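Local atomic coordinates of phenylalanyl-tRNA synthetase beta chain (Pyrococcus horikoshii, PDB entry 2CXI), a protein that forms the beta subunit of the tetrameric ligase that charges tRNA(Phe) with phenylalanine at the expense of ATP, this chain being an N-terminal fragment with the B3/4 and B5 domains. Residues A[165-170]-A[181-186]; A[159-164]-A[175-180]. All blocks are in the same frame, centred on the assembly; numbering follows the deposited sequence.

Contact 1: A[165-170]-A[181-186]; sequences FAPLGY and EKHEKG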
# COMPACT_ATOMS: atom_id res chain seq x y z
N PHE A 165 14.58 -23.12 1.08
CA PHE A 165 14.61 -22.65 -0.31
C PHE A 165 15.59 -23.56 -1.07
O PHE A 165 16.33 -24.31 -0.44
CB PHE A 165 15.00 -21.15 -0.40
CG PHE A 165 16.50 -20.85 -0.18
CD1 PHE A 165 17.03 -20.76 1.12
CD2 PHE A 165 17.33 -20.54 -1.27
CE1 PHE A 165 18.40 -20.45 1.34
CE2 PHE A 165 18.70 -20.26 -1.09
CZ PHE A 165 19.25 -20.20 0.24
N ALA A 166 15.57 -23.48 -2.40
CA ALA A 166 16.45 -24.29 -3.24
C ALA A 166 17.69 -23.46 -3.51
O ALA A 166 17.60 -22.43 -4.23
CB ALA A 166 15.75 -24.63 -4.58
N PRO A 167 18.83 -23.87 -2.95
CA PRO A 167 20.07 -23.11 -3.18
C PRO A 167 20.58 -23.36 -4.60
O PRO A 167 20.18 -24.35 -5.24
CB PRO A 167 21.03 -23.64 -2.10
CG PRO A 167 20.57 -25.12 -1.90
CD PRO A 167 19.05 -25.08 -2.12
N LEU A 168 21.39 -22.43 -5.11
CA LEU A 168 21.99 -22.51 -6.42
C LEU A 168 22.62 -23.89 -6.66
O LEU A 168 23.45 -24.35 -5.87
CB LEU A 168 23.09 -21.45 -6.57
CG LEU A 168 23.81 -21.42 -7.92
CD1 LEU A 168 23.00 -20.68 -8.93
CD2 LEU A 168 25.19 -20.79 -7.78
N GLY A 169 22.23 -24.48 -7.79
CA GLY A 169 22.70 -25.79 -8.24
C GLY A 169 21.80 -26.94 -7.82
O GLY A 169 22.11 -28.09 -8.14
N TYR A 170 20.71 -26.66 -7.10
CA TYR A 170 19.78 -27.69 -6.59
C TYR A 170 18.33 -27.34 -6.97
O TYR A 170 17.92 -26.18 -6.84
CB TYR A 170 19.87 -27.83 -5.07
CG TYR A 170 21.17 -28.40 -4.55
CD1 TYR A 170 21.22 -29.68 -3.97
CD2 TYR A 170 22.36 -27.68 -4.66
CE1 TYR A 170 22.44 -30.20 -3.48
CE2 TYR A 170 23.57 -28.18 -4.19
CZ TYR A 170 23.60 -29.45 -3.61
OH TYR A 170 24.80 -29.93 -3.16
N GLU A 181 24.90 -27.88 5.81
CA GLU A 181 25.47 -29.23 5.86
C GLU A 181 25.88 -29.77 4.48
O GLU A 181 26.99 -30.24 4.30
CB GLU A 181 24.45 -30.15 6.54
CG GLU A 181 24.94 -31.53 6.90
CD GLU A 181 23.80 -32.54 7.04
OE1 GLU A 181 22.62 -32.12 7.23
OE2 GLU A 181 24.08 -33.76 6.93
N LYS A 182 24.99 -29.67 3.50
CA LYS A 182 25.14 -30.33 2.20
C LYS A 182 25.76 -29.50 1.07
O LYS A 182 26.44 -30.05 0.20
CB LYS A 182 23.77 -30.83 1.70
CG LYS A 182 23.16 -31.89 2.58
CD LYS A 182 23.93 -33.21 2.44
CE LYS A 182 24.23 -33.82 3.79
NZ LYS A 182 22.96 -34.15 4.51
N HIS A 183 25.45 -28.21 1.01
CA HIS A 183 25.95 -27.38 -0.08
C HIS A 183 27.44 -27.12 0.09
O HIS A 183 27.91 -26.85 1.20
CB HIS A 183 25.19 -26.04 -0.14
CG HIS A 183 25.30 -25.37 -1.46
ND1 HIS A 183 26.45 -24.74 -1.89
CD2 HIS A 183 24.42 -25.28 -2.48
CE1 HIS A 183 26.27 -24.29 -3.11
NE2 HIS A 183 25.04 -24.60 -3.50
N GLU A 184 28.19 -27.17 -0.99
CA GLU A 184 29.64 -26.89 -0.88
C GLU A 184 29.96 -25.50 -0.28
O GLU A 184 30.94 -25.35 0.47
CB GLU A 184 30.33 -27.07 -2.23
CG GLU A 184 30.06 -25.94 -3.20
CD GLU A 184 30.66 -26.19 -4.57
OE1 GLU A 184 30.26 -25.48 -5.53
OE2 GLU A 184 31.53 -27.10 -4.67
N LYS A 185 29.13 -24.49 -0.55
CA LYS A 185 29.35 -23.14 0.02
C LYS A 185 28.86 -23.10 1.46
O LYS A 185 29.30 -22.28 2.27
CB LYS A 185 28.65 -22.08 -0.84
CG LYS A 185 29.23 -21.90 -2.23
CD LYS A 185 30.68 -21.45 -2.16
CE LYS A 185 31.26 -21.34 -3.56
NZ LYS A 185 32.68 -21.73 -3.58
N GLY A 186 27.96 -24.02 1.79
CA GLY A 186 27.54 -24.23 3.16
C GLY A 186 28.66 -24.78 4.04
O GLY A 186 28.82 -24.35 5.19
O HOH W 1 27.19 -28.27 -3.46
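A type II beta turn, P167 to Y170, meets the N-cap of helix 184-189 in the B3/4 domain, and the capping residue, H183, is also the side chain that reaches the turn. The imidazole is gripped at both nitrogens. NE2 of H183 donates to the carbonyl O of L168 over 2.9 Å, with an N-H...O angle of 161° and the oxygen lying in the ring plane. On the ring's other nitrogen, ND1 of H183 accepts from the backbone N of K185 at 3.0 Å, again in plane, which is the capping bond of the helix. CG of H183 is anti to its backbone N (chi1 -160°) and beside the carbonyl carbon, on the side of the chain that leads on to K185. The bonds at NE2 and ND1 fix the rotation of the ring and imply a proton on NE2 rather than ND1. The ring carbon CD2 of H183 touches two side chains of the turn, 3.8 Å from CB of P167 and 3.5 Å from CE2 of Y170. The tyrosine and imidazole planes are inclined at 42°. A water 2.9 Å from OH of Y170 accepts from the backbone N of E184, and it lies over the centre of one imidazole face. Beyond the pair, I216 of strand 216-217 touches both P167 and H183, and the backbone of L168 is hydrogen-bonded to that of N217 in the same strand.

Contact 2: A[159-164]-A[175-180]; sequences AEKTEK and TLEEIL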
# COMPACT_ATOMS: atom_id res chain seq x y z
N ALA A 159 16.28 -15.48 10.13
CA ALA A 159 15.39 -16.60 9.82
C ALA A 159 15.63 -17.83 10.72
O ALA A 159 16.77 -18.15 11.09
CB ALA A 159 15.57 -17.01 8.37
N GLU A 160 14.52 -18.52 11.00
CA GLU A 160 14.54 -19.86 11.58
C GLU A 160 15.36 -20.81 10.71
O GLU A 160 15.32 -20.74 9.47
CB GLU A 160 13.10 -20.40 11.71
CG GLU A 160 12.16 -19.57 12.59
CD GLU A 160 12.46 -19.67 14.09
OE1 GLU A 160 13.27 -20.54 14.50
OE2 GLU A 160 11.91 -18.86 14.86
N LYS A 161 16.07 -21.72 11.37
CA LYS A 161 16.93 -22.69 10.71
C LYS A 161 16.15 -23.75 9.89
O LYS A 161 16.75 -24.48 9.08
CB LYS A 161 17.82 -23.38 11.74
CG LYS A 161 18.71 -22.44 12.50
CD LYS A 161 19.69 -23.17 13.38
CE LYS A 161 20.38 -22.17 14.27
NZ LYS A 161 21.71 -22.62 14.77
N THR A 162 14.84 -23.83 10.13
CA THR A 162 13.96 -24.75 9.40
C THR A 162 13.30 -24.12 8.18
O THR A 162 12.65 -24.84 7.41
CB THR A 162 12.85 -25.28 10.34
OG1 THR A 162 12.18 -24.18 10.94
CG2 THR A 162 13.44 -26.07 11.50
N GLU A 163 13.46 -22.80 7.97
CA GLU A 163 13.06 -22.20 6.67
C GLU A 163 13.72 -22.93 5.50
O GLU A 163 14.81 -23.48 5.63
CB GLU A 163 13.42 -20.70 6.59
CG GLU A 163 12.68 -19.76 7.51
CD GLU A 163 11.16 -19.81 7.38
OE1 GLU A 163 10.65 -19.98 6.25
OE2 GLU A 163 10.46 -19.66 8.42
N LYS A 164 13.05 -22.91 4.35
CA LYS A 164 13.51 -23.65 3.18
C LYS A 164 13.62 -22.77 1.95
O LYS A 164 12.84 -21.84 1.76
CB LYS A 164 12.53 -24.80 2.84
CG LYS A 164 12.38 -25.88 3.89
CD LYS A 164 11.74 -27.13 3.20
CE LYS A 164 10.88 -27.93 4.17
NZ LYS A 164 9.85 -28.75 3.41
N THR A 175 16.07 -27.21 4.06
CA THR A 175 16.15 -26.29 5.19
C THR A 175 17.50 -25.57 5.18
O THR A 175 18.50 -26.05 4.60
CB THR A 175 15.98 -26.99 6.57
OG1 THR A 175 17.14 -27.78 6.83
CG2 THR A 175 14.83 -27.98 6.58
N LEU A 176 17.53 -24.43 5.83
CA LEU A 176 18.75 -23.67 5.97
C LEU A 176 19.85 -24.53 6.59
O LEU A 176 20.97 -24.51 6.15
CB LEU A 176 18.50 -22.42 6.83
CG LEU A 176 17.98 -21.17 6.15
CD1 LEU A 176 17.18 -21.36 4.84
CD2 LEU A 176 17.34 -20.23 7.12
N GLU A 177 19.47 -25.27 7.62
CA GLU A 177 20.33 -26.27 8.23
C GLU A 177 20.94 -27.26 7.24
O GLU A 177 22.16 -27.46 7.21
CB GLU A 177 19.52 -27.00 9.32
CG GLU A 177 19.76 -26.43 10.68
CD GLU A 177 21.24 -26.47 11.00
OE1 GLU A 177 21.84 -25.39 11.23
OE2 GLU A 177 21.81 -27.58 10.96
N GLU A 178 20.10 -27.85 6.39
CA GLU A 178 20.54 -28.81 5.37
C GLU A 178 21.46 -28.17 4.36
O GLU A 178 22.39 -28.82 3.87
CB GLU A 178 19.35 -29.43 4.64
CG GLU A 178 18.44 -30.23 5.56
CD GLU A 178 17.24 -30.84 4.85
OE1 GLU A 178 16.57 -30.16 4.03
OE2 GLU A 178 16.94 -32.01 5.17
N ILE A 179 21.20 -26.90 4.02
CA ILE A 179 22.08 -26.20 3.08
C ILE A 179 23.48 -26.03 3.67
O ILE A 179 24.47 -26.31 2.99
CB ILE A 179 21.47 -24.83 2.65
CG1 ILE A 179 20.10 -25.03 1.95
CG2 ILE A 179 22.44 -24.09 1.72
CD1 ILE A 179 19.33 -23.67 1.65
N LEU A 180 23.57 -25.59 4.93
CA LEU A 180 24.89 -25.47 5.61
C LEU A 180 25.64 -26.79 5.62
O LEU A 180 26.85 -26.83 5.41
CB LEU A 180 24.74 -24.93 7.02
CG LEU A 180 24.24 -23.49 7.16
CD1 LEU A 180 24.59 -22.97 8.51
CD2 LEU A 180 24.87 -22.59 6.08
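L176 and the loop 159-164 make the close-fitting half of this contact. The leucine methyl CD2 of L176 lies 3.9 Å from CB of A159 and 3.1 Å from the carbonyl O of E160, and also approaches CB of E163, while CD1 of L176 comes within 3.3 Å of the carbonyl O of E163. CB of L176 points toward the loop, and CG, anti to the carbonyl carbon (chi1 -86°), comes near O of E163. Y199 and L201 of strand 199-204 pack on the same leucine. Two loop carbonyls bind the first turn of the helix: O of E163 accepts from N of L176 at 2.9 Å, and O of K161 accepts from N of E177 at 3.2 Å. These bonds employ amides at a helix start, where no preceding turn supplies acceptors. K161 extends across E177 obliquely, CB of K161 being 3.8 Å from CG of E177, and its amine is bonded to the carbonyl O of K196. K164 and T175, in the short strands 164-165 and 174-175, form an antiparallel non-hydrogen-bonded pair. T175 is also the N-cap and forms a capping box with E178: OG1 of T175 accepts from N of E178 at 3.0 Å, and OE1 of E178 accepts from N of T175 at 3.0 Å. An alanine at T175 would probably leave the amide of E178 without its capping acceptor and open a gap beside O of T162, where the threonine methyl CG2 now lies. Toward solvent the fit slackens. K164 is exposed and lays only CG near the backbone of T175, its amine leading away; the side chain of T162 points away, and the carboxylate of E160 leads away as well.

How the contacts relate
Contacts 1 and 2 take opposite ends of helix 176-182: 159-164 meets its start, whereas 165-170 faces the residues where it stops and helix 184-189 begins. Their segments alternate along the chain, and their centres are about 10 Å apart. F165 joins them, its CE1 lying 3.4 Å from CD1 of I179 and its CD1 3.8 Å from CD1 of L176, while CG of P167 packs 3.9 Å from CG1 of I179. M212 of strand 209-212 touches F165, L176 and I179. Both contacts belong to the B3/4 domain and lie away from the predicted magnesium ligands D331, D337, E340 and D341.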